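Local coordinates for hepatocyte growth factor-regulated tyrosine kinase substrate (Drosophila melanogaster, PDB 1DVP), which binds ubiquitin and phosphatidylinositol, is essential for endosomal membrane invagination and multivesicular body formation, and promotes degradation of active tyrosine kinase receptors, at residues E11-H16 with P24-I29; A45-K50 with L63-S68; M89-L94 with T131-K136; K194-P199 with A215-G220; D31-K36 with K71-P76. All blocks are in the same frame, centred on the assembly; numbering follows the deposited sequence.

Contact 1. Residues E11-H16 with P24-I29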
# COMPACT_ATOMS: atom_id res chain seq x y z
N GLU A 11 -16.40 16.93 -23.89
CA GLU A 11 -15.81 17.08 -25.23
C GLU A 11 -14.49 16.29 -25.25
O GLU A 11 -14.27 15.46 -26.11
CB GLU A 11 -15.50 18.54 -25.55
CG GLU A 11 -16.69 19.37 -25.88
CD GLU A 11 -17.30 19.07 -27.23
OE1 GLU A 11 -18.33 19.70 -27.55
OE2 GLU A 11 -16.76 18.21 -27.96
N ASN A 12 -13.63 16.59 -24.28
CA ASN A 12 -12.34 15.90 -24.16
C ASN A 12 -12.50 14.39 -24.13
O ASN A 12 -11.89 13.69 -24.91
CB ASN A 12 -11.61 16.31 -22.89
CG ASN A 12 -10.92 17.68 -23.00
OD1 ASN A 12 -10.73 18.21 -24.09
ND2 ASN A 12 -10.53 18.24 -21.86
N ALA A 13 -13.34 13.90 -23.22
CA ALA A 13 -13.58 12.46 -23.06
C ALA A 13 -14.23 11.74 -24.27
O ALA A 13 -14.05 10.52 -24.47
CB ALA A 13 -14.41 12.24 -21.81
N THR A 14 -15.01 12.46 -25.07
CA THR A 14 -15.64 11.80 -26.22
C THR A 14 -15.01 12.17 -27.57
O THR A 14 -15.54 11.84 -28.63
CB THR A 14 -17.11 12.15 -26.32
OG1 THR A 14 -17.23 13.58 -26.43
CG2 THR A 14 -17.87 11.62 -25.12
N SER A 15 -13.89 12.87 -27.51
CA SER A 15 -13.15 13.28 -28.68
C SER A 15 -12.70 12.10 -29.56
O SER A 15 -12.03 11.18 -29.09
CB SER A 15 -11.92 14.08 -28.24
OG SER A 15 -11.12 14.40 -29.36
N HIS A 16 -13.05 12.13 -30.85
CA HIS A 16 -12.66 11.04 -31.73
C HIS A 16 -11.14 10.90 -31.88
O HIS A 16 -10.65 9.86 -32.32
CB HIS A 16 -13.33 11.20 -33.10
CG HIS A 16 -12.83 12.39 -33.86
ND1 HIS A 16 -13.17 13.68 -33.52
CD2 HIS A 16 -11.90 12.49 -34.84
CE1 HIS A 16 -12.46 14.53 -34.25
NE2 HIS A 16 -11.68 13.82 -35.06
N PRO A 24 -8.67 10.67 -16.98
CA PRO A 24 -8.62 11.89 -16.16
C PRO A 24 -9.88 12.76 -16.34
O PRO A 24 -10.44 13.24 -15.35
CB PRO A 24 -7.34 12.60 -16.64
CG PRO A 24 -6.44 11.41 -16.97
CD PRO A 24 -7.41 10.48 -17.72
N SER A 25 -10.35 12.95 -17.56
CA SER A 25 -11.56 13.77 -17.81
C SER A 25 -12.81 13.02 -17.34
O SER A 25 -13.78 13.61 -16.86
CB SER A 25 -11.75 14.09 -19.32
OG SER A 25 -10.68 14.89 -19.84
N ILE A 26 -12.80 11.70 -17.49
CA ILE A 26 -13.96 10.94 -17.06
C ILE A 26 -14.13 10.98 -15.51
O ILE A 26 -15.26 11.10 -15.00
CB ILE A 26 -13.86 9.48 -17.57
CG1 ILE A 26 -14.04 9.46 -19.11
CG2 ILE A 26 -14.92 8.64 -16.90
CD1 ILE A 26 -13.72 8.08 -19.81
N LEU A 27 -13.01 10.88 -14.80
CA LEU A 27 -13.00 10.92 -13.36
C LEU A 27 -13.43 12.35 -12.91
O LEU A 27 -14.12 12.52 -11.90
CB LEU A 27 -11.61 10.51 -12.83
CG LEU A 27 -11.29 9.02 -13.16
CD1 LEU A 27 -9.93 8.61 -12.61
CD2 LEU A 27 -12.43 8.10 -12.59
N LEU A 28 -13.01 13.37 -13.67
CA LEU A 28 -13.42 14.77 -13.37
C LEU A 28 -14.97 14.89 -13.53
O LEU A 28 -15.63 15.54 -12.71
CB LEU A 28 -12.72 15.74 -14.34
CG LEU A 28 -11.31 16.24 -14.00
CD1 LEU A 28 -10.76 17.13 -15.14
CD2 LEU A 28 -11.39 17.13 -12.66
N ILE A 29 -15.53 14.28 -14.57
CA ILE A 29 -16.97 14.29 -14.78
C ILE A 29 -17.68 13.66 -13.57
O ILE A 29 -18.57 14.26 -13.00
CB ILE A 29 -17.37 13.58 -16.13
CG1 ILE A 29 -17.02 14.49 -17.30
CG2 ILE A 29 -18.92 13.26 -16.16
CD1 ILE A 29 -17.17 13.87 -18.64
O HOH W 1 -10.56 17.69 -19.34

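Contact 2. Residues A45-K50 with L63-S68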
# COMPACT_ATOMS: atom_id res chain seq x y z
N ALA A 45 -28.24 14.40 -20.40
CA ALA A 45 -28.75 14.96 -21.66
C ALA A 45 -27.57 15.29 -22.55
O ALA A 45 -27.58 15.05 -23.76
CB ALA A 45 -29.59 16.24 -21.37
N ALA A 46 -26.53 15.85 -21.95
CA ALA A 46 -25.34 16.17 -22.72
C ALA A 46 -24.72 14.83 -23.17
O ALA A 46 -24.22 14.71 -24.28
CB ALA A 46 -24.34 16.98 -21.85
N ILE A 47 -24.79 13.81 -22.32
CA ILE A 47 -24.25 12.51 -22.69
C ILE A 47 -25.04 11.94 -23.86
O ILE A 47 -24.49 11.41 -24.81
CB ILE A 47 -24.27 11.52 -21.50
CG1 ILE A 47 -23.17 11.89 -20.50
CG2 ILE A 47 -24.04 10.09 -21.98
CD1 ILE A 47 -23.15 11.02 -19.23
N LYS A 48 -26.36 12.05 -23.80
CA LYS A 48 -27.17 11.52 -24.89
C LYS A 48 -26.75 12.14 -26.23
O LYS A 48 -26.60 11.42 -27.21
CB LYS A 48 -28.65 11.79 -24.66
CG LYS A 48 -29.33 10.82 -23.72
CD LYS A 48 -30.76 11.29 -23.55
CE LYS A 48 -31.40 10.81 -22.27
NZ LYS A 48 -32.26 11.90 -21.65
N LYS A 49 -26.57 13.45 -26.29
CA LYS A 49 -26.16 14.08 -27.54
C LYS A 49 -24.87 13.49 -28.09
O LYS A 49 -24.73 13.32 -29.31
CB LYS A 49 -26.01 15.56 -27.35
CG LYS A 49 -27.31 16.21 -26.96
CD LYS A 49 -27.18 17.70 -26.78
CE LYS A 49 -28.53 18.30 -26.38
NZ LYS A 49 -28.41 19.78 -26.19
N LYS A 50 -23.95 13.16 -27.20
CA LYS A 50 -22.68 12.58 -27.60
C LYS A 50 -22.89 11.14 -28.05
O LYS A 50 -22.17 10.64 -28.92
CB LYS A 50 -21.65 12.66 -26.47
CG LYS A 50 -21.21 14.07 -26.13
CD LYS A 50 -20.45 14.77 -27.26
CE LYS A 50 -20.13 16.20 -26.83
NZ LYS A 50 -19.54 17.05 -27.91
N LEU A 63 -20.57 6.24 -24.34
CA LEU A 63 -21.15 5.11 -23.63
C LEU A 63 -20.26 4.75 -22.43
O LEU A 63 -20.75 4.32 -21.39
CB LEU A 63 -21.30 3.89 -24.56
CG LEU A 63 -22.38 4.09 -25.63
CD1 LEU A 63 -22.49 2.88 -26.53
CD2 LEU A 63 -23.73 4.35 -24.93
N LEU A 64 -18.94 4.90 -22.61
CA LEU A 64 -17.98 4.64 -21.54
C LEU A 64 -18.22 5.71 -20.45
O LEU A 64 -18.21 5.40 -19.25
CB LEU A 64 -16.56 4.75 -22.10
CG LEU A 64 -15.45 4.53 -21.07
CD1 LEU A 64 -15.61 3.17 -20.37
CD2 LEU A 64 -14.10 4.63 -21.74
N VAL A 65 -18.44 6.97 -20.84
CA VAL A 65 -18.69 8.01 -19.86
C VAL A 65 -19.93 7.61 -19.06
O VAL A 65 -19.97 7.71 -17.83
CB VAL A 65 -18.89 9.41 -20.55
CG1 VAL A 65 -19.39 10.47 -19.54
CG2 VAL A 65 -17.58 9.85 -21.18
N LEU A 66 -20.95 7.15 -19.77
CA LEU A 66 -22.19 6.72 -19.14
C LEU A 66 -21.99 5.57 -18.16
O LEU A 66 -22.51 5.58 -17.06
CB LEU A 66 -23.19 6.30 -20.23
CG LEU A 66 -24.69 6.59 -20.01
CD1 LEU A 66 -25.47 5.61 -20.91
CD2 LEU A 66 -25.12 6.46 -18.53
N GLU A 67 -21.21 4.57 -18.54
CA GLU A 67 -20.94 3.44 -17.67
C GLU A 67 -20.31 3.92 -16.35
O GLU A 67 -20.64 3.45 -15.26
CB GLU A 67 -20.00 2.48 -18.38
CG GLU A 67 -19.50 1.27 -17.55
CD GLU A 67 -18.50 0.44 -18.38
OE1 GLU A 67 -18.32 0.79 -19.58
OE2 GLU A 67 -17.90 -0.52 -17.85
N SER A 68 -19.40 4.89 -16.49
CA SER A 68 -18.69 5.46 -15.35
C SER A 68 -19.52 6.25 -14.38
O SER A 68 -19.31 6.12 -13.17
CB SER A 68 -17.52 6.34 -15.83
OG SER A 68 -16.63 5.57 -16.57

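Contact 3. Residues M89-L94 with T131-K136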
# COMPACT_ATOMS: atom_id res chain seq x y z
N MET A 89 -35.23 3.74 -24.95
CA MET A 89 -34.38 4.56 -25.83
C MET A 89 -33.09 3.77 -26.06
O MET A 89 -32.61 3.63 -27.19
CB MET A 89 -34.02 5.89 -25.17
CG MET A 89 -32.59 5.91 -24.55
SD MET A 89 -31.17 6.52 -25.61
CE MET A 89 -30.97 8.12 -24.79
N PHE A 90 -32.53 3.24 -24.98
CA PHE A 90 -31.31 2.49 -25.11
C PHE A 90 -31.53 1.42 -26.13
O PHE A 90 -30.66 1.10 -26.94
CB PHE A 90 -30.94 1.90 -23.76
CG PHE A 90 -30.35 2.90 -22.81
CD1 PHE A 90 -30.50 2.76 -21.44
CD2 PHE A 90 -29.63 3.99 -23.30
CE1 PHE A 90 -29.93 3.70 -20.56
CE2 PHE A 90 -29.07 4.92 -22.44
CZ PHE A 90 -29.22 4.77 -21.06
N SER A 91 -32.74 0.89 -26.11
CA SER A 91 -33.05 -0.18 -27.03
C SER A 91 -33.07 0.27 -28.48
O SER A 91 -32.37 -0.30 -29.33
CB SER A 91 -34.37 -0.81 -26.67
OG SER A 91 -34.42 -2.06 -27.31
N SER A 92 -33.88 1.29 -28.78
CA SER A 92 -33.95 1.75 -30.15
C SER A 92 -32.61 2.25 -30.62
O SER A 92 -32.25 2.09 -31.77
CB SER A 92 -35.00 2.85 -30.32
OG SER A 92 -35.24 3.56 -29.12
N PHE A 93 -31.87 2.85 -29.69
CA PHE A 93 -30.55 3.37 -30.00
C PHE A 93 -29.64 2.28 -30.54
O PHE A 93 -29.07 2.42 -31.62
CB PHE A 93 -29.94 4.00 -28.74
CG PHE A 93 -28.50 4.42 -28.90
CD1 PHE A 93 -28.17 5.62 -29.54
CD2 PHE A 93 -27.47 3.62 -28.42
CE1 PHE A 93 -26.84 6.01 -29.69
CE2 PHE A 93 -26.14 4.00 -28.57
CZ PHE A 93 -25.83 5.20 -29.21
N LEU A 94 -29.49 1.20 -29.78
CA LEU A 94 -28.59 0.14 -30.20
C LEU A 94 -29.11 -0.58 -31.44
O LEU A 94 -28.34 -1.13 -32.22
CB LEU A 94 -28.40 -0.86 -29.07
CG LEU A 94 -29.59 -1.77 -28.75
CD1 LEU A 94 -29.57 -3.02 -29.64
CD2 LEU A 94 -29.51 -2.18 -27.29
N THR A 131 -34.88 -8.72 -21.60
CA THR A 131 -35.81 -9.81 -21.91
C THR A 131 -36.23 -9.66 -23.37
O THR A 131 -36.05 -10.55 -24.19
CB THR A 131 -37.08 -9.71 -21.02
OG1 THR A 131 -36.70 -9.50 -19.66
CG2 THR A 131 -37.87 -10.99 -21.11
N ILE A 132 -36.76 -8.49 -23.67
CA ILE A 132 -37.23 -8.15 -25.00
C ILE A 132 -36.15 -8.20 -26.07
O ILE A 132 -36.41 -8.59 -27.20
CB ILE A 132 -37.83 -6.75 -24.98
CG1 ILE A 132 -38.95 -6.69 -23.94
CG2 ILE A 132 -38.31 -6.38 -26.36
CD1 ILE A 132 -39.69 -5.37 -23.88
N LEU A 133 -34.93 -7.78 -25.73
CA LEU A 133 -33.83 -7.79 -26.67
C LEU A 133 -33.33 -9.22 -26.87
O LEU A 133 -32.93 -9.59 -27.97
CB LEU A 133 -32.68 -6.89 -26.16
CG LEU A 133 -32.91 -5.37 -26.16
CD1 LEU A 133 -32.06 -4.72 -25.10
CD2 LEU A 133 -32.60 -4.79 -27.54
N LYS A 134 -33.35 -10.02 -25.81
CA LYS A 134 -32.90 -11.41 -25.92
C LYS A 134 -34.01 -12.20 -26.59
O LYS A 134 -33.78 -13.27 -27.17
CB LYS A 134 -32.57 -12.01 -24.54
CG LYS A 134 -31.10 -11.86 -24.13
CD LYS A 134 -30.80 -12.50 -22.78
CE LYS A 134 -30.61 -14.02 -22.84
NZ LYS A 134 -29.24 -14.42 -23.28
N ALA A 135 -35.22 -11.66 -26.52
CA ALA A 135 -36.39 -12.27 -27.13
C ALA A 135 -36.54 -11.80 -28.58
O ALA A 135 -37.10 -12.51 -29.41
CB ALA A 135 -37.64 -11.91 -26.32
N LYS A 136 -36.04 -10.61 -28.87
CA LYS A 136 -36.11 -10.04 -30.22
C LYS A 136 -35.02 -10.58 -31.16
O LYS A 136 -34.95 -10.19 -32.33
CB LYS A 136 -35.98 -8.52 -30.13
CG LYS A 136 -36.08 -7.80 -31.46
CD LYS A 136 -35.54 -6.39 -31.36
CE LYS A 136 -36.02 -5.68 -30.11
NZ LYS A 136 -37.50 -5.80 -29.93

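Contact 4. Residues K194-P199 with A215-G220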
# COMPACT_ATOMS: atom_id res chain seq x y z
N LYS A 194 6.37 -6.84 -12.61
CA LYS A 194 5.86 -6.11 -13.76
C LYS A 194 5.02 -4.92 -13.27
O LYS A 194 4.58 -4.85 -12.12
CB LYS A 194 4.98 -6.98 -14.66
CG LYS A 194 5.68 -8.24 -15.28
CD LYS A 194 4.66 -9.00 -16.15
CE LYS A 194 5.01 -10.50 -16.36
NZ LYS A 194 3.87 -11.31 -15.80
N GLN A 195 4.81 -3.98 -14.17
CA GLN A 195 4.05 -2.80 -13.82
C GLN A 195 3.26 -2.36 -15.02
O GLN A 195 3.50 -2.83 -16.15
CB GLN A 195 5.00 -1.71 -13.37
CG GLN A 195 6.05 -1.34 -14.38
CD GLN A 195 6.95 -0.27 -13.81
OE1 GLN A 195 7.25 -0.30 -12.60
NE2 GLN A 195 7.41 0.69 -14.66
N CYS A 196 2.30 -1.49 -14.77
CA CYS A 196 1.42 -0.94 -15.79
C CYS A 196 0.56 0.15 -15.18
O CYS A 196 0.46 0.28 -13.94
CB CYS A 196 0.54 -2.02 -16.44
SG CYS A 196 -0.74 -2.71 -15.38
N PRO A 197 -0.03 0.99 -16.04
CA PRO A 197 -0.86 2.05 -15.46
C PRO A 197 -2.22 1.54 -15.05
O PRO A 197 -2.63 0.45 -15.47
CB PRO A 197 -0.90 3.11 -16.58
CG PRO A 197 -0.72 2.33 -17.82
CD PRO A 197 0.31 1.27 -17.45
N LEU A 198 -2.90 2.26 -14.16
CA LEU A 198 -4.23 1.83 -13.74
C LEU A 198 -5.01 3.12 -13.84
O LEU A 198 -5.48 3.71 -12.84
CB LEU A 198 -4.19 1.29 -12.33
CG LEU A 198 -3.30 0.04 -12.21
CD1 LEU A 198 -3.07 -0.25 -10.74
CD2 LEU A 198 -3.94 -1.14 -12.89
N PRO A 199 -5.19 3.56 -15.08
CA PRO A 199 -5.90 4.81 -15.29
C PRO A 199 -7.33 4.88 -14.71
O PRO A 199 -7.82 5.95 -14.36
CB PRO A 199 -5.76 5.03 -16.80
CG PRO A 199 -5.74 3.60 -17.35
CD PRO A 199 -4.95 2.81 -16.33
N ALA A 215 -2.18 -10.15 -15.89
CA ALA A 215 -2.78 -11.00 -16.93
C ALA A 215 -4.21 -10.57 -17.20
O ALA A 215 -4.63 -10.47 -18.37
CB ALA A 215 -2.73 -12.48 -16.52
N ALA A 216 -4.95 -10.32 -16.12
CA ALA A 216 -6.37 -9.93 -16.19
C ALA A 216 -6.57 -8.58 -16.83
O ALA A 216 -7.55 -8.39 -17.57
CB ALA A 216 -7.03 -9.95 -14.76
N LEU A 217 -5.65 -7.66 -16.55
CA LEU A 217 -5.66 -6.30 -17.10
C LEU A 217 -5.31 -6.37 -18.59
O LEU A 217 -5.78 -5.57 -19.38
CB LEU A 217 -4.61 -5.42 -16.40
CG LEU A 217 -5.01 -4.79 -15.04
CD1 LEU A 217 -3.78 -4.17 -14.40
CD2 LEU A 217 -6.13 -3.73 -15.21
N GLN A 218 -4.46 -7.33 -18.94
CA GLN A 218 -4.03 -7.49 -20.31
C GLN A 218 -5.24 -7.93 -21.15
O GLN A 218 -5.35 -7.53 -22.30
CB GLN A 218 -2.86 -8.50 -20.36
CG GLN A 218 -1.97 -8.44 -21.61
CD GLN A 218 -0.81 -7.40 -21.56
OE1 GLN A 218 0.29 -7.66 -22.07
NE2 GLN A 218 -1.07 -6.21 -20.97
N ARG A 219 -6.16 -8.71 -20.56
CA ARG A 219 -7.40 -9.18 -21.21
C ARG A 219 -8.46 -8.07 -21.28
O ARG A 219 -8.52 -7.29 -22.26
CB ARG A 219 -8.03 -10.35 -20.43
CG ARG A 219 -7.39 -11.72 -20.59
CD ARG A 219 -7.14 -12.38 -19.21
NE ARG A 219 -8.32 -12.46 -18.35
CZ ARG A 219 -8.30 -12.89 -17.08
NH1 ARG A 219 -7.15 -13.30 -16.52
NH2 ARG A 219 -9.43 -12.92 -16.37
N GLY A 220 -9.28 -7.98 -20.23
CA GLY A 220 -10.32 -6.97 -20.16
C GLY A 220 -9.82 -5.58 -20.53
O GLY A 220 -9.26 -4.88 -19.64
OXT GLY A 220 -9.96 -5.18 -21.71

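Contact 5. Residues D31-K36 with K71-P76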
# COMPACT_ATOMS: atom_id res chain seq x y z
N ASP A 31 -16.65 13.36 -10.43
CA ASP A 31 -16.57 14.29 -9.29
C ASP A 31 -17.53 15.49 -9.45
O ASP A 31 -18.22 15.89 -8.50
CB ASP A 31 -15.12 14.80 -9.14
CG ASP A 31 -14.20 13.77 -8.48
OD1 ASP A 31 -14.72 12.88 -7.76
OD2 ASP A 31 -12.97 13.87 -8.67
N GLU A 32 -17.57 16.08 -10.66
CA GLU A 32 -18.46 17.24 -10.89
C GLU A 32 -19.91 16.87 -10.57
O GLU A 32 -20.63 17.69 -10.02
CB GLU A 32 -18.35 17.80 -12.33
CG GLU A 32 -16.92 18.23 -12.67
CD GLU A 32 -16.66 18.70 -14.12
OE1 GLU A 32 -16.76 17.90 -15.09
OE2 GLU A 32 -16.31 19.89 -14.26
N ILE A 33 -20.34 15.65 -10.88
CA ILE A 33 -21.71 15.26 -10.59
C ILE A 33 -21.89 15.03 -9.09
O ILE A 33 -22.84 15.53 -8.45
CB ILE A 33 -22.10 13.99 -11.37
CG1 ILE A 33 -22.06 14.28 -12.88
CG2 ILE A 33 -23.48 13.50 -10.93
CD1 ILE A 33 -22.42 13.02 -13.77
N ASN A 34 -20.95 14.29 -8.52
CA ASN A 34 -20.96 13.97 -7.10
C ASN A 34 -20.93 15.24 -6.25
O ASN A 34 -21.61 15.31 -5.24
CB ASN A 34 -19.76 13.06 -6.78
CG ASN A 34 -19.94 11.61 -7.31
OD1 ASN A 34 -18.96 10.89 -7.45
ND2 ASN A 34 -21.17 11.19 -7.57
N GLN A 35 -20.18 16.26 -6.69
CA GLN A 35 -20.11 17.50 -5.92
C GLN A 35 -21.20 18.55 -6.26
O GLN A 35 -21.17 19.65 -5.74
CB GLN A 35 -18.70 18.11 -6.06
CG GLN A 35 -17.64 17.30 -5.29
CD GLN A 35 -16.21 17.83 -5.46
OE1 GLN A 35 -15.71 18.00 -6.59
NE2 GLN A 35 -15.51 18.06 -4.31
N LYS A 36 -22.14 18.18 -7.11
CA LYS A 36 -23.24 19.05 -7.54
C LYS A 36 -22.85 20.24 -8.45
O LYS A 36 -23.53 21.27 -8.47
CB LYS A 36 -23.99 19.60 -6.32
CG LYS A 36 -24.25 18.60 -5.20
CD LYS A 36 -25.35 17.63 -5.56
CE LYS A 36 -26.05 17.13 -4.28
NZ LYS A 36 -25.25 16.16 -3.48
N LYS A 71 -21.72 3.91 -12.56
CA LYS A 71 -20.94 3.20 -11.57
C LYS A 71 -20.39 4.05 -10.40
O LYS A 71 -20.31 3.57 -9.25
CB LYS A 71 -19.80 2.48 -12.26
CG LYS A 71 -18.90 1.77 -11.32
CD LYS A 71 -18.14 0.71 -12.04
CE LYS A 71 -16.72 1.18 -12.30
NZ LYS A 71 -15.97 0.10 -13.02
N ASN A 72 -19.99 5.29 -10.69
CA ASN A 72 -19.38 6.14 -9.67
C ASN A 72 -20.22 7.25 -9.07
O ASN A 72 -19.73 7.97 -8.20
CB ASN A 72 -18.10 6.80 -10.23
CG ASN A 72 -17.06 5.80 -10.59
OD1 ASN A 72 -16.95 4.74 -9.95
ND2 ASN A 72 -16.28 6.10 -11.60
N CYS A 73 -21.45 7.43 -9.52
CA CYS A 73 -22.24 8.54 -9.00
C CYS A 73 -23.56 8.23 -8.22
O CYS A 73 -24.30 9.15 -7.87
CB CYS A 73 -22.48 9.53 -10.14
SG CYS A 73 -20.87 10.13 -10.85
N GLY A 74 -23.79 6.95 -7.93
CA GLY A 74 -24.95 6.51 -7.15
C GLY A 74 -26.39 6.77 -7.59
O GLY A 74 -26.71 6.99 -8.75
N ALA A 75 -27.28 6.76 -6.60
CA ALA A 75 -28.70 6.94 -6.86
C ALA A 75 -29.09 8.19 -7.63
O ALA A 75 -29.97 8.13 -8.48
CB ALA A 75 -29.49 6.87 -5.54
N PRO A 76 -28.45 9.34 -7.37
CA PRO A 76 -28.87 10.51 -8.15
C PRO A 76 -28.83 10.24 -9.68
O PRO A 76 -29.71 10.69 -10.44
CB PRO A 76 -27.87 11.58 -7.72
CG PRO A 76 -27.62 11.24 -6.30
CD PRO A 76 -27.46 9.72 -6.35

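Contact 1. Residues E11-H16 with P24-I29
Ala13 and Ser25 bring the first two helices of the chain close together, their CA atoms only 5.8 Å apart. Two small side chains make this possible: Ala13 is the most covered residue of the contact, and Ser25 has nothing larger than a hydroxyl to fit between the backbones. Ala13 CB rests 4.1 Å from Ser25 CB and, one residue further along helix 23-34, 3.9 Å from Ile26 CG1. That second touch is purely apolar. Ile26 meets the methyl with its CG1 branch, which lies beside the backbone N and opposite the carbonyl carbon (chi1 -70°).

Next to this hydrophobic touch the contact turns polar. Asn12 lays its CB 3.5 Å from Ser25 OG, but its amide does not bond the hydroxyl directly. A water molecule spans the two instead: Asn12 ND2 donates to it at 2.6 Å, and the water in turn donates to Ser25 OG at 2.8 Å. Ser25 OG also hydrogen-bonds Asp22 OD2, just before helix 23-34, so the water and Asp22 together hold the hydroxyl in place. Further along, Ile29 carries the packing on to Phe6, Asn9 and Leu10 of helix 5-14, while Leu27 and Leu28 pack against Phe173 and Thr174 of the second subunit. Close packing of consecutive helices through small residues, with a water bridge beside it, here begins the right-handed helical superhelix of the VHS domain.

Contact 2. Residues A45-K50 with L63-S68
The backbone bond from Glu67 N to Leu63 O, 2.9 Å long, belongs to the regular turn of helix 56-72 that presents Val65 and Leu66 to Ile47 of helix 40-51. The two helices are successive members of the VHS superhelix, and here they meet deep in its interior through hydrocarbon alone. Ile47 does nearly all the work on its side, since it loses far more surface than either partner and divides its branches between them. Its longer arm goes to Val65: CD1 sits 3.8 Å from Val65 CG1, with Ile47 CG1 a little behind at 4.2 Å from the same methyl. The shorter branch serves Leu66. Because CG2 stands opposite the backbone N while CG1 lies beside it (chi1 -74°), the two branches spread apart and straddle neighbouring residues of the facing helix. The side chains run at a slant to one another, so each touch involves a methyl or a branch point and not a whole chain laid alongside.

Around this centre, Val65 also packs on Leu10 of helix 5-14, and Leu66 on Trp113 of helix 100-116. Lys50 has its base turned to the facing helix, but its ammonium leads away to a salt bridge with Glu11. On the Leu66 side the closest approach is at the branch point, with Ile47 CG2 4.1 Å from Leu66 CG.

Contact 3. Residues M89-L94 with T131-K136
Residues 89-94 of helix 84-96 and 131-136 at the end of helix 125-135 come nearest at Ser91 and Leu133, whose CA atoms are 7.7 Å apart, a spacing that the side chains have to fill. Leu133 fills most of it. Its CD2 methyl pushes in between two residues about one helical turn apart, approaching Ser91 OG to 3.3 Å and standing 4.1 Å from Leu94 CD2. The leucine ends meet tip to tip, and Leu94 CD1 is equally near the same methyl, so both prongs of Leu94 face it. Ser91 OG gets there by standing opposite its backbone N (chi1 -162°), which turns the hydroxyl toward the leucine; the touch is van der Waals packing of oxygen on a methyl. Replacing Leu133 with an alanine would remove the one methyl that reaches both residues, and would probably open a gap between the helices and cost Leu94 its apolar mate here. Leu133 also packs on Glu95 and, together with Leu94, on His138 of the loop that follows. Leu94 also lies against Met106 and Leu107 of helix 100-116, so helix 84-96 has helix 100-116 and, through Leu133, helix 125-135 packed on it within the VHS superhelix.

Contact 4. Residues K194-P199 with A215-G220
Leu217 puts one methyl between two residues of the strand opposite: its CD1 lies 3.5 Å from Cys196 SG and 3.4 Å from Leu198 CD2. The second distance is tighter than a usual carbon-carbon contact, so the two leucines press hard on each other. They cross at about a right angle, and Leu217 CD2 backs the contact up at 4.1 Å from the same Leu198 methyl.

The conformations explain how the strand delivers two alternate residues to one methyl. Leu198 has its CB pointing past the helix, but with CG set beside the backbone N and the chain then extended (chi1 -63°, chi2 168°) its CD2 swings over to Leu217. Cys196 already faces the helix, and its sulfur sits between the backbone N and the carbonyl carbon (chi1 69°), which brings SG up to the CD1 methyl of Leu217. Pro197, the residue between them, faces the other way. The sulfur here packs as an apolar group and is not one of the zinc ligands.

All this lies within the FYVE zinc finger. Leu217 is about 7 Å, side chain to metal, from a bound zinc ion, and its side chain is about 5 Å from that of the zinc ligand Cys213, earlier in the same helix. Strand 194-198 pairs antiparallel with strand 206-209 through backbone bonds of Lys194 with Val209 and Cys196 with Val207, and the C-terminal helix 211-219 packs against it through Leu217.

Contact 5. Residues D31-K36 with K71-P76
Two helix ends of the VHS superhelix meet here: the C-terminal end of helix 23-34, where Asn34 and Ile33 lie, and the break between helices 56-72 and 74-81, where Cys73 sits. Asn34 and Cys73 are the nearest pair, CA to CA 5.9 Å. Cys73 turns its side chain into the facing helix end and gives up the most surface of any residue in the contact. Its sulfur, opposite the carbonyl carbon and beside the backbone N (chi1 -58°), stands 4.1 Å from Ile33 CB, while its CB is 4.2 Å from Ile33 CG2. The amide group of Asn34 comes up against the same residue, with Asn34 CG 3.9 Å from Cys73 SG and 3.8 Å from Asn72 O, so this group spans the sulfur and the backbone carbonyl just before it. An alanine in place of Asn34 would lack the whole amide group, which would probably leave a gap beside Cys73 and take away the polar neighbour of the Asn72 carbonyl.

Lys36, with a positive phi of 70°, closes helix 23-34 in a Schellman motif, its N bonding back to Ile33 O at 3.1 Å. Gly74, at the break between the two helices, also has positive phi, which by itself favours glycine. The second subunit borders the contact: Phe173 of that chain packs on Asn34 and Asn72, and the Asp31 carboxylate accepts hydrogen bonds from the backbone N atoms of Phe173 and Thr174 of the second subunit. What results is a helix closed by a Schellman motif, packed on the break between two other helices of the all-helical VHS superhelix, beside the second subunit.

Contacts 1, 2, 3 and 5 all join helices of the VHS domain, while contact 4 pairs strand with helix in the FYVE finger and is only partly buried. Contacts 1 and 5 share helix 23-34 and both border the second subunit; contacts 2 and 5 share helix 56-72. The Glu11 to Lys50 salt bridge ties contact 1 to contact 2, and Leu66 on Phe90 carries contact 2 on to contact 3. The four VHS contacts are buried, yet only contact 2 is pure hydrocarbon: contact 1 adds a water bridge, contact 3 a serine hydroxyl, contact 5 an amide and a cysteine; contact 4 sets a cysteine sulfur beside leucines. Leu27 of contact 1 meets Pro199 of contact 4, where the domains touch.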